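Local coordinates for alpha-/beta-galactoside alpha-2,3-sialyltransferase (Photobacterium phosphoreum, PDB 2ZWI), which probably transfers sialic acid onto galactosides in alpha-2,3 linkage, and binds cytidine monophosphate between its two domains, at residues E132-L137 and S155-Y160; K31-W36 and K63-M68; S95-G100 and Q164-T169; M20-N25 and N108-G113. All coordinates share one frame; numbering follows the deposited sequence.

Interaction 1 of 4, residues E132-L137 and S155-Y160; sequences EYKISL and SIENIY
E157, on the short helix 156-159, reaches across to K134 on helix 128-147, and its side chain takes part in every direct contact. Its CB starts against the backbone of the other helix, 3.8 Å from K134 O, with CG1 of I135 beside it at 4.2 Å. Next comes CG, the nearest atom of all, at 3.4 Å from K134 O. Chi1 of 65° sets this CG between the backbone N and the carbonyl carbon of E157, and a bend at chi2 (-89°) then turns the carboxylate across the lysine stem. There CD lies 3.7 Å from K134 CB, and OE1 comes no nearer than 4.0 Å to K134 CD. The last atom, OE2, rests over the same methylenes but makes its polar contacts through water. One water donates to it and accepts from K134 NZ; a second donates both to OE2 and to K134 O. K134 NZ itself stays 4.2 Å from E157 OE2, beyond salt-bridge range. Around this pair the two helices pack at the surface of the N-terminal half of the chain, with F123 of helix 114-125 also touching E157 and V190 of helix 185-191 touching I135. The opposite charges probably attract only weakly, one water standing between them, while the aliphatic parts of both chains supply the direct packing.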
# COMPACT_ATOMS: atom_id res chain seq x y z
N GLU A 132 5.20 11.82 -23.00
CA GLU A 132 4.40 11.25 -24.09
C GLU A 132 5.16 10.16 -24.84
O GLU A 132 4.57 9.15 -25.24
CB GLU A 132 3.98 12.32 -25.07
CG GLU A 132 2.95 13.29 -24.53
CD GLU A 132 2.63 14.35 -25.54
OE1 GLU A 132 2.93 14.15 -26.75
OE2 GLU A 132 2.08 15.39 -25.15
N TYR A 133 6.45 10.38 -25.05
CA TYR A 133 7.28 9.40 -25.75
C TYR A 133 7.40 8.09 -24.97
O TYR A 133 7.16 7.01 -25.52
CB TYR A 133 8.67 9.96 -26.08
CG TYR A 133 9.55 8.95 -26.80
CD1 TYR A 133 9.21 8.50 -28.07
CD2 TYR A 133 10.70 8.43 -26.19
CE1 TYR A 133 10.00 7.57 -28.75
CE2 TYR A 133 11.51 7.49 -26.86
CZ TYR A 133 11.14 7.07 -28.14
OH TYR A 133 11.90 6.15 -28.82
N LYS A 134 7.74 8.18 -23.68
CA LYS A 134 7.82 7.00 -22.82
C LYS A 134 6.49 6.23 -22.79
O LYS A 134 6.48 4.99 -22.86
CB LYS A 134 8.25 7.40 -21.41
CG LYS A 134 9.71 7.86 -21.31
CD LYS A 134 10.11 8.04 -19.84
CE LYS A 134 11.63 8.18 -19.66
NZ LYS A 134 12.37 6.99 -20.16
N ILE A 135 5.39 6.98 -22.71
CA ILE A 135 4.05 6.42 -22.80
C ILE A 135 3.77 5.72 -24.14
O ILE A 135 3.22 4.62 -24.16
CB ILE A 135 2.98 7.49 -22.48
CG1 ILE A 135 2.92 7.72 -20.96
CG2 ILE A 135 1.60 7.07 -23.01
CD1 ILE A 135 2.27 9.03 -20.58
N SER A 136 4.17 6.35 -25.25
CA SER A 136 4.02 5.74 -26.58
C SER A 136 4.69 4.36 -26.67
O SER A 136 4.21 3.48 -27.38
CB SER A 136 4.55 6.66 -27.69
OG SER A 136 5.97 6.60 -27.78
N LEU A 137 5.79 4.19 -25.94
CA LEU A 137 6.51 2.91 -25.93
C LEU A 137 5.86 1.85 -25.05
O LEU A 137 6.12 0.66 -25.22
CB LEU A 137 7.97 3.13 -25.52
CG LEU A 137 8.85 4.00 -26.43
CD1 LEU A 137 10.22 4.23 -25.82
CD2 LEU A 137 8.99 3.36 -27.80
N SER A 155 8.85 0.70 -14.81
CA SER A 155 8.80 2.14 -14.92
C SER A 155 7.34 2.61 -14.80
O SER A 155 6.42 1.81 -14.96
CB SER A 155 9.38 2.56 -16.27
OG SER A 155 8.61 1.99 -17.31
N ILE A 156 7.14 3.89 -14.52
CA ILE A 156 5.80 4.47 -14.38
C ILE A 156 4.90 4.20 -15.58
O ILE A 156 3.76 3.74 -15.42
CB ILE A 156 5.86 5.99 -14.07
CG1 ILE A 156 6.00 6.21 -12.57
CG2 ILE A 156 4.61 6.73 -14.62
CD1 ILE A 156 5.06 5.36 -11.68
N GLU A 157 5.42 4.48 -16.78
CA GLU A 157 4.64 4.31 -18.00
C GLU A 157 4.18 2.86 -18.24
O GLU A 157 3.12 2.62 -18.83
CB GLU A 157 5.40 4.88 -19.21
CG GLU A 157 6.72 4.16 -19.59
CD GLU A 157 7.96 4.71 -18.88
OE1 GLU A 157 7.84 5.39 -17.83
OE2 GLU A 157 9.06 4.45 -19.38
N ASN A 158 4.97 1.90 -17.76
CA ASN A 158 4.66 0.47 -17.91
C ASN A 158 3.68 -0.04 -16.88
O ASN A 158 2.65 -0.62 -17.24
CB ASN A 158 5.95 -0.38 -17.86
CG ASN A 158 6.78 -0.26 -19.13
OD1 ASN A 158 6.34 0.33 -20.11
ND2 ASN A 158 7.98 -0.83 -19.11
N ILE A 159 3.99 0.18 -15.61
CA ILE A 159 3.13 -0.30 -14.52
C ILE A 159 1.74 0.35 -14.55
O ILE A 159 0.76 -0.30 -14.24
CB ILE A 159 3.81 -0.22 -13.13
CG1 ILE A 159 4.00 1.23 -12.66
CG2 ILE A 159 5.15 -0.97 -13.16
CD1 ILE A 159 4.65 1.36 -11.28
N TYR A 160 1.66 1.62 -14.96
CA TYR A 160 0.36 2.27 -15.14
C TYR A 160 -0.19 2.19 -16.58
O TYR A 160 -1.12 2.93 -16.95
CB TYR A 160 0.38 3.72 -14.63
CG TYR A 160 0.41 3.84 -13.11
CD1 TYR A 160 -0.70 3.49 -12.34
CD2 TYR A 160 1.54 4.32 -12.45
CE1 TYR A 160 -0.68 3.59 -10.94
CE2 TYR A 160 1.57 4.45 -11.06
CZ TYR A 160 0.45 4.08 -10.31
OH TYR A 160 0.47 4.19 -8.93
O HOH W 1 11.40 5.03 -18.44
O HOH W 2 8.92 3.74 -21.99

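Interaction 2 of 4, residues K31-W36 and K63-M68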
# COMPACT_ATOMS: atom_id res chain seq x y z
N LYS A 31 -14.15 -19.15 -7.44
CA LYS A 31 -12.94 -19.79 -6.94
C LYS A 31 -11.84 -18.74 -6.88
O LYS A 31 -11.69 -17.92 -7.79
CB LYS A 31 -12.53 -20.97 -7.83
CG LYS A 31 -11.25 -21.70 -7.37
CD LYS A 31 -11.50 -22.60 -6.16
CE LYS A 31 -10.21 -23.22 -5.63
NZ LYS A 31 -9.22 -22.20 -5.18
N LYS A 32 -11.08 -18.75 -5.78
CA LYS A 32 -10.00 -17.78 -5.60
C LYS A 32 -8.66 -18.49 -5.42
O LYS A 32 -8.58 -19.48 -4.67
CB LYS A 32 -10.29 -16.87 -4.40
CG LYS A 32 -11.58 -16.07 -4.57
CD LYS A 32 -11.96 -15.34 -3.30
CE LYS A 32 -13.37 -14.75 -3.41
NZ LYS A 32 -14.44 -15.79 -3.46
N LEU A 33 -7.64 -18.01 -6.12
CA LEU A 33 -6.26 -18.50 -5.99
C LEU A 33 -5.41 -17.38 -5.40
O LEU A 33 -5.33 -16.29 -5.97
CB LEU A 33 -5.72 -18.94 -7.36
CG LEU A 33 -6.61 -19.88 -8.19
CD1 LEU A 33 -5.96 -20.17 -9.52
CD2 LEU A 33 -6.90 -21.18 -7.44
N ILE A 34 -4.79 -17.65 -4.26
CA ILE A 34 -4.18 -16.60 -3.44
C ILE A 34 -2.70 -16.89 -3.14
O ILE A 34 -2.33 -18.00 -2.75
CB ILE A 34 -4.95 -16.42 -2.10
CG1 ILE A 34 -6.44 -16.11 -2.35
CG2 ILE A 34 -4.33 -15.32 -1.27
CD1 ILE A 34 -7.29 -16.13 -1.08
N SER A 35 -1.85 -15.88 -3.33
CA SER A 35 -0.45 -15.99 -2.95
C SER A 35 0.04 -14.65 -2.42
O SER A 35 0.40 -13.76 -3.20
CB SER A 35 0.40 -16.44 -4.13
OG SER A 35 1.72 -16.70 -3.69
N TRP A 36 0.05 -14.52 -1.09
CA TRP A 36 0.46 -13.31 -0.40
C TRP A 36 1.72 -13.60 0.40
O TRP A 36 1.70 -14.40 1.33
CB TRP A 36 -0.65 -12.83 0.56
CG TRP A 36 -1.96 -12.35 -0.08
CD1 TRP A 36 -2.10 -11.60 -1.22
CD2 TRP A 36 -3.29 -12.54 0.43
NE1 TRP A 36 -3.43 -11.33 -1.46
CE2 TRP A 36 -4.18 -11.90 -0.46
CE3 TRP A 36 -3.81 -13.20 1.55
CZ2 TRP A 36 -5.57 -11.91 -0.28
CZ3 TRP A 36 -5.19 -13.20 1.74
CH2 TRP A 36 -6.06 -12.55 0.83
N LYS A 63 0.56 -23.07 -11.90
CA LYS A 63 0.32 -24.49 -12.20
C LYS A 63 -1.15 -24.89 -12.00
O LYS A 63 -1.74 -25.56 -12.85
CB LYS A 63 1.25 -25.36 -11.35
CG LYS A 63 1.14 -26.86 -11.60
CD LYS A 63 2.20 -27.36 -12.57
CE LYS A 63 1.99 -28.85 -12.90
NZ LYS A 63 2.00 -29.74 -11.68
N SER A 64 -1.74 -24.49 -10.87
CA SER A 64 -3.14 -24.76 -10.57
C SER A 64 -4.09 -23.94 -11.45
O SER A 64 -5.15 -24.43 -11.85
CB SER A 64 -3.46 -24.48 -9.11
OG SER A 64 -2.88 -25.46 -8.27
N LEU A 65 -3.71 -22.69 -11.72
CA LEU A 65 -4.48 -21.83 -12.63
C LEU A 65 -4.60 -22.50 -14.00
O LEU A 65 -5.70 -22.67 -14.51
CB LEU A 65 -3.79 -20.47 -12.79
CG LEU A 65 -4.62 -19.20 -13.00
CD1 LEU A 65 -3.83 -18.14 -13.77
CD2 LEU A 65 -5.99 -19.44 -13.63
N ASP A 66 -3.46 -22.88 -14.56
CA ASP A 66 -3.39 -23.50 -15.87
C ASP A 66 -4.21 -24.79 -15.99
O ASP A 66 -4.87 -25.01 -17.00
CB ASP A 66 -1.93 -23.78 -16.24
CG ASP A 66 -1.14 -22.52 -16.50
OD1 ASP A 66 -1.72 -21.40 -16.58
OD2 ASP A 66 0.09 -22.65 -16.63
N SER A 67 -4.16 -25.66 -14.98
CA SER A 67 -4.94 -26.89 -15.05
C SER A 67 -6.45 -26.59 -15.03
O SER A 67 -7.22 -27.23 -15.75
CB SER A 67 -4.53 -27.92 -13.98
OG SER A 67 -4.78 -27.44 -12.68
N MET A 68 -6.86 -25.60 -14.25
CA MET A 68 -8.26 -25.15 -14.25
C MET A 68 -8.71 -24.66 -15.62
O MET A 68 -9.79 -25.02 -16.10
CB MET A 68 -8.50 -24.07 -13.20
CG MET A 68 -8.31 -24.56 -11.78
SD MET A 68 -8.75 -23.37 -10.50
CE MET A 68 -10.53 -23.54 -10.55
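M68 and L65 of helix 58-70 pack against L33 and K31 of strand 31-36, setting a helix on the parallel sheet of a Rossmann-like domain, one of the two in this GT-B sialyltransferase. The helix runs nearly antiparallel to the strand, at 160° between their directions, with the short axes 10.1 Å apart, as expected when a helix lies over a sheet. Along the helix, S64 comes first and leans on F55 rather than on the strand. L65 follows and is gripped at its root: CD1 of L33 sits 3.8 Å from L65 CA and 3.9 Å from L65 CG, so a single methyl presses on the helix backbone as well as the leucine branch. The rest of L65 faces I92 and I96 of helix 86-98. One turn later M68 completes the contact. Its thioether slides past L33 in the opposite direction, with SD 4.2 Å from L33 CD2, and also meets I5 of the neighbouring strand 3-10. K31 lies across the end of this methionine at about a right angle. Its ammonium group is held by S53 OG and, weakly, by the carbonyl of K32, leaving the stem for packing. A bend at chi3 (78°) turns the methyl of M68 toward the lysine stem, and CE ends 3.7 Å from K31 CG.

Interaction 3 of 4, residues S95-G100 and Q164-T169; sequences SIEALG and QLYPTT
The hydroxyl of Y166 donates a short hydrogen bond to E97, with OH 2.6 Å from OE2, and this bond is the heart of the contact. The two side chains come from opposite directions, the carboxylate oxygen arriving at the edge of the ring. OE2 lies in the plane of the tyrosine ring, close enough to CE2 (3.3 Å) to touch the ring carbons as well. The carboxylate is turned 45° from the ring plane, and it accepts the proton on the anti lone pair of OE2, the one directed away from OE1. Behind the oxygen, CG of E97 is 3.8 Å from Y166 OH. A bend in the glutamate at chi2 (-78°) puts the carboxylate there; the backbones stay well apart, with 12.1 Å between the CA atoms of E97 and Y166.

This is a bridge at the rim of the Rossmann-like N-terminal domain. E97 sits in the last turn of helix 86-98, and Y166 lies in the loop that leads into strand 168-172, a neighbour of strand 104-110 in the parallel sheet. Further out, I105 of that strand touches the side chain of E97, and I146 of helix 128-147 touches Y166. On the loop side, T168 OG1 donates to Y166 O at 2.9 Å from well above the carbonyl plane, tying the tyrosine backbone to the start of its strand. T169 then joins the sheet through backbone hydrogen bonds to L107 and F109. At the helix side, I96 packs on L65 and I69 of helix 58-70, and G100 N bonds back to E97 O at 3.0 Å.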
# COMPACT_ATOMS: atom_id res chain seq x y z
N SER A 95 1.22 -16.85 -18.82
CA SER A 95 0.85 -18.26 -18.68
C SER A 95 -0.56 -18.56 -19.21
O SER A 95 -0.76 -19.55 -19.91
CB SER A 95 0.98 -18.71 -17.22
OG SER A 95 2.27 -18.41 -16.71
N ILE A 96 -1.51 -17.68 -18.89
CA ILE A 96 -2.89 -17.78 -19.41
C ILE A 96 -2.96 -17.69 -20.95
O ILE A 96 -3.59 -18.54 -21.60
CB ILE A 96 -3.83 -16.71 -18.79
CG1 ILE A 96 -3.95 -16.90 -17.27
CG2 ILE A 96 -5.22 -16.74 -19.45
CD1 ILE A 96 -4.61 -15.74 -16.56
N GLU A 97 -2.34 -16.64 -21.51
CA GLU A 97 -2.33 -16.40 -22.97
C GLU A 97 -1.66 -17.53 -23.76
O GLU A 97 -2.12 -17.87 -24.86
CB GLU A 97 -1.62 -15.08 -23.31
CG GLU A 97 -2.24 -13.81 -22.72
CD GLU A 97 -3.48 -13.31 -23.47
OE1 GLU A 97 -4.09 -14.09 -24.25
OE2 GLU A 97 -3.86 -12.13 -23.27
N ALA A 98 -0.59 -18.09 -23.20
CA ALA A 98 0.16 -19.20 -23.81
C ALA A 98 -0.75 -20.38 -24.13
O ALA A 98 -0.64 -20.97 -25.20
CB ALA A 98 1.29 -19.65 -22.90
N LEU A 99 -1.64 -20.71 -23.20
CA LEU A 99 -2.56 -21.82 -23.32
C LEU A 99 -3.51 -21.69 -24.52
O LEU A 99 -4.02 -22.70 -25.01
CB LEU A 99 -3.35 -22.03 -22.02
CG LEU A 99 -2.58 -22.39 -20.74
CD1 LEU A 99 -3.55 -22.45 -19.55
CD2 LEU A 99 -1.80 -23.70 -20.87
N GLY A 100 -3.74 -20.45 -24.98
CA GLY A 100 -4.55 -20.16 -26.16
C GLY A 100 -6.00 -20.62 -26.06
O GLY A 100 -6.58 -21.10 -27.05
N GLN A 164 -4.25 -0.16 -21.65
CA GLN A 164 -4.09 -0.20 -23.10
C GLN A 164 -4.30 -1.61 -23.66
O GLN A 164 -4.60 -1.78 -24.84
CB GLN A 164 -2.71 0.33 -23.51
CG GLN A 164 -2.47 1.79 -23.13
CD GLN A 164 -1.02 2.23 -23.31
OE1 GLN A 164 -0.71 3.05 -24.17
NE2 GLN A 164 -0.12 1.69 -22.48
N LEU A 165 -4.13 -2.62 -22.81
CA LEU A 165 -4.15 -4.02 -23.26
C LEU A 165 -5.33 -4.83 -22.74
O LEU A 165 -5.82 -5.72 -23.45
CB LEU A 165 -2.85 -4.74 -22.86
CG LEU A 165 -1.53 -4.50 -23.60
CD1 LEU A 165 -1.72 -4.63 -25.11
CD2 LEU A 165 -0.96 -3.15 -23.25
N TYR A 166 -5.74 -4.55 -21.50
CA TYR A 166 -6.78 -5.31 -20.83
C TYR A 166 -7.69 -4.37 -20.04
O TYR A 166 -7.27 -3.28 -19.66
CB TYR A 166 -6.16 -6.34 -19.85
CG TYR A 166 -5.22 -7.33 -20.51
CD1 TYR A 166 -3.86 -7.06 -20.62
CD2 TYR A 166 -5.71 -8.53 -21.03
CE1 TYR A 166 -3.00 -7.97 -21.24
CE2 TYR A 166 -4.85 -9.45 -21.66
CZ TYR A 166 -3.50 -9.15 -21.75
OH TYR A 166 -2.65 -10.04 -22.36
N PRO A 167 -8.95 -4.79 -19.80
CA PRO A 167 -9.77 -4.08 -18.81
C PRO A 167 -9.01 -4.05 -17.48
O PRO A 167 -8.69 -5.11 -16.92
CB PRO A 167 -11.03 -4.93 -18.69
CG PRO A 167 -11.12 -5.65 -20.02
CD PRO A 167 -9.68 -5.93 -20.40
N THR A 168 -8.67 -2.84 -17.03
CA THR A 168 -7.78 -2.63 -15.88
C THR A 168 -8.33 -1.54 -14.97
O THR A 168 -8.77 -0.48 -15.44
CB THR A 168 -6.36 -2.20 -16.32
OG1 THR A 168 -5.80 -3.19 -17.18
CG2 THR A 168 -5.44 -2.02 -15.15
N THR A 169 -8.31 -1.81 -13.67
CA THR A 169 -8.53 -0.76 -12.67
C THR A 169 -7.27 -0.57 -11.81
O THR A 169 -6.66 -1.53 -11.37
CB THR A 169 -9.77 -1.05 -11.80
OG1 THR A 169 -10.95 -1.03 -12.63
CG2 THR A 169 -9.93 -0.01 -10.70

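Interaction 4 of 4, residues M20-N25 and N108-G113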
# COMPACT_ATOMS: atom_id res chain seq x y z
N MET A 20 -7.82 -8.32 0.73
CA MET A 20 -8.63 -9.02 1.75
C MET A 20 -9.96 -8.30 1.94
O MET A 20 -11.03 -8.91 1.94
CB MET A 20 -7.89 -9.07 3.10
CG MET A 20 -6.67 -9.97 3.16
SD MET A 20 -5.70 -9.67 4.65
CE MET A 20 -4.53 -11.02 4.58
N THR A 21 -9.90 -6.98 2.07
CA THR A 21 -11.10 -6.19 2.31
C THR A 21 -12.12 -6.26 1.16
O THR A 21 -13.31 -6.35 1.40
CB THR A 21 -10.72 -4.73 2.65
OG1 THR A 21 -9.76 -4.74 3.73
CG2 THR A 21 -11.93 -3.95 3.09
N GLN A 22 -11.64 -6.22 -0.09
CA GLN A 22 -12.52 -6.37 -1.26
C GLN A 22 -13.18 -7.75 -1.34
O GLN A 22 -14.38 -7.86 -1.66
CB GLN A 22 -11.73 -6.10 -2.55
CG GLN A 22 -11.06 -4.72 -2.61
CD GLN A 22 -12.01 -3.60 -3.03
OE1 GLN A 22 -12.98 -3.29 -2.34
NE2 GLN A 22 -11.72 -2.99 -4.18
N ILE A 23 -12.42 -8.80 -1.05
CA ILE A 23 -12.95 -10.17 -1.02
C ILE A 23 -14.11 -10.21 -0.03
O ILE A 23 -15.20 -10.68 -0.38
CB ILE A 23 -11.87 -11.22 -0.60
CG1 ILE A 23 -10.89 -11.48 -1.74
CG2 ILE A 23 -12.55 -12.53 -0.11
CD1 ILE A 23 -9.57 -12.20 -1.31
N ILE A 24 -13.88 -9.67 1.16
CA ILE A 24 -14.89 -9.65 2.23
C ILE A 24 -16.10 -8.80 1.82
O ILE A 24 -17.25 -9.22 2.03
CB ILE A 24 -14.28 -9.15 3.57
CG1 ILE A 24 -13.19 -10.12 4.06
CG2 ILE A 24 -15.34 -8.95 4.63
CD1 ILE A 24 -12.18 -9.44 5.02
N ASN A 25 -15.85 -7.64 1.22
CA ASN A 25 -16.93 -6.74 0.83
C ASN A 25 -17.80 -7.36 -0.25
O ASN A 25 -19.03 -7.30 -0.18
CB ASN A 25 -16.38 -5.40 0.34
CG ASN A 25 -17.47 -4.38 0.10
OD1 ASN A 25 -18.24 -4.05 1.00
ND2 ASN A 25 -17.54 -3.86 -1.12
N ASN A 108 -6.83 -5.79 -11.68
CA ASN A 108 -6.90 -4.81 -10.60
C ASN A 108 -5.51 -4.65 -9.99
O ASN A 108 -4.99 -5.61 -9.39
CB ASN A 108 -7.90 -5.26 -9.52
CG ASN A 108 -9.33 -5.33 -10.04
OD1 ASN A 108 -9.90 -6.42 -10.17
ND2 ASN A 108 -9.91 -4.18 -10.34
N PHE A 109 -4.91 -3.47 -10.15
CA PHE A 109 -3.61 -3.16 -9.54
C PHE A 109 -3.78 -2.26 -8.30
O PHE A 109 -4.46 -1.24 -8.36
CB PHE A 109 -2.68 -2.45 -10.54
CG PHE A 109 -2.15 -3.34 -11.64
CD1 PHE A 109 -1.03 -4.15 -11.42
CD2 PHE A 109 -2.74 -3.35 -12.90
CE1 PHE A 109 -0.51 -4.97 -12.44
CE2 PHE A 109 -2.23 -4.16 -13.93
CZ PHE A 109 -1.12 -4.97 -13.69
N TYR A 110 -3.16 -2.65 -7.20
CA TYR A 110 -3.17 -1.88 -5.96
C TYR A 110 -1.78 -1.33 -5.68
O TYR A 110 -0.81 -2.10 -5.69
CB TYR A 110 -3.59 -2.79 -4.80
CG TYR A 110 -5.02 -3.27 -4.90
CD1 TYR A 110 -5.36 -4.37 -5.70
CD2 TYR A 110 -6.02 -2.63 -4.19
CE1 TYR A 110 -6.68 -4.81 -5.80
CE2 TYR A 110 -7.35 -3.06 -4.28
CZ TYR A 110 -7.66 -4.14 -5.08
OH TYR A 110 -8.95 -4.54 -5.15
N ASP A 111 -1.67 -0.02 -5.46
CA ASP A 111 -0.37 0.61 -5.15
C ASP A 111 0.34 -0.12 -4.01
O ASP A 111 -0.31 -0.56 -3.08
CB ASP A 111 -0.56 2.07 -4.72
CG ASP A 111 -0.92 2.99 -5.88
OD1 ASP A 111 -0.78 2.60 -7.06
OD2 ASP A 111 -1.36 4.13 -5.58
N ASP A 112 1.67 -0.20 -4.10
CA ASP A 112 2.53 -0.84 -3.08
C ASP A 112 2.73 0.06 -1.85
O ASP A 112 2.79 -0.41 -0.72
CB ASP A 112 3.87 -1.19 -3.75
CG ASP A 112 4.89 -1.79 -2.80
OD1 ASP A 112 5.02 -3.03 -2.77
OD2 ASP A 112 5.60 -1.02 -2.11
N GLY A 113 2.85 1.37 -2.09
CA GLY A 113 3.19 2.34 -1.05
C GLY A 113 3.77 3.60 -1.66
O GLY A 113 3.35 4.04 -2.73
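Q22 of helix 14-26 folds its side chain over the hydroxyl of Y110, the last residue of strand 104-110. The close part of the contact is concentrated on that single oxygen: Y110 OH sits 3.3 Å from Q22 CG, and Q22 CB follows at 4.1 Å. Chi2 of -82° bends the glutamine back, so that its methylene and its amide both come to the same oxygen. NE2 also reaches Y110 OH at 3.3 Å, but as a weak hydrogen bond, with an N-H...O angle of 155°. The amide plane stands almost upright to the ring, 87° from it.

The looser side begins at the other end of the amide. OE1 has a weak hydrogen bond to Y202 OH, so the amide has a weak polar partner at each end. Q22 remains partly exposed, whereas Y110 is buried, its ring stacked with that of H171. Little backbone approaches: the CA atoms of Q22 and N108, the nearest pair, are 11.0 Å apart, and the long tyrosine bridges the distance. The side chain of Y110 lies about 12 Å from the bound cytidine monophosphate, too far to touch it.

Both elements belong to the Rossmann-like N-terminal domain. Strand 104-110 runs between strands 74-82 and 168-172 in the parallel sheet, H171 coming from the latter and also touching Q22. Helix 14-26 also packs against W36 of strand 31-36 through M20 and I23, and against F217 of helix 208-218 through M20 and I24.

Overall arrangement
All four contacts lie in the N-terminal Rossmann-like domain of this GT-B fold. Interaction 2 is nested along the chain within the loop closed by interaction 4, and interaction 1 within that closed by interaction 3, while interactions 3 and 4 cross. Interactions 2 and 3, with centres 15 Å apart, meet through helices 58-70 and 86-98; 3 and 4 share neighbouring strands. Interaction 1 is 30 Å from interaction 2 between centres, yet Y160 links it to D111 of interaction 4. Interactions 2 and 4 pack helices on the seven-stranded parallel sheet, 3 joins a helix to the loop entering it, and 1 packs helices beyond; interaction 4 is the one near the nucleotide.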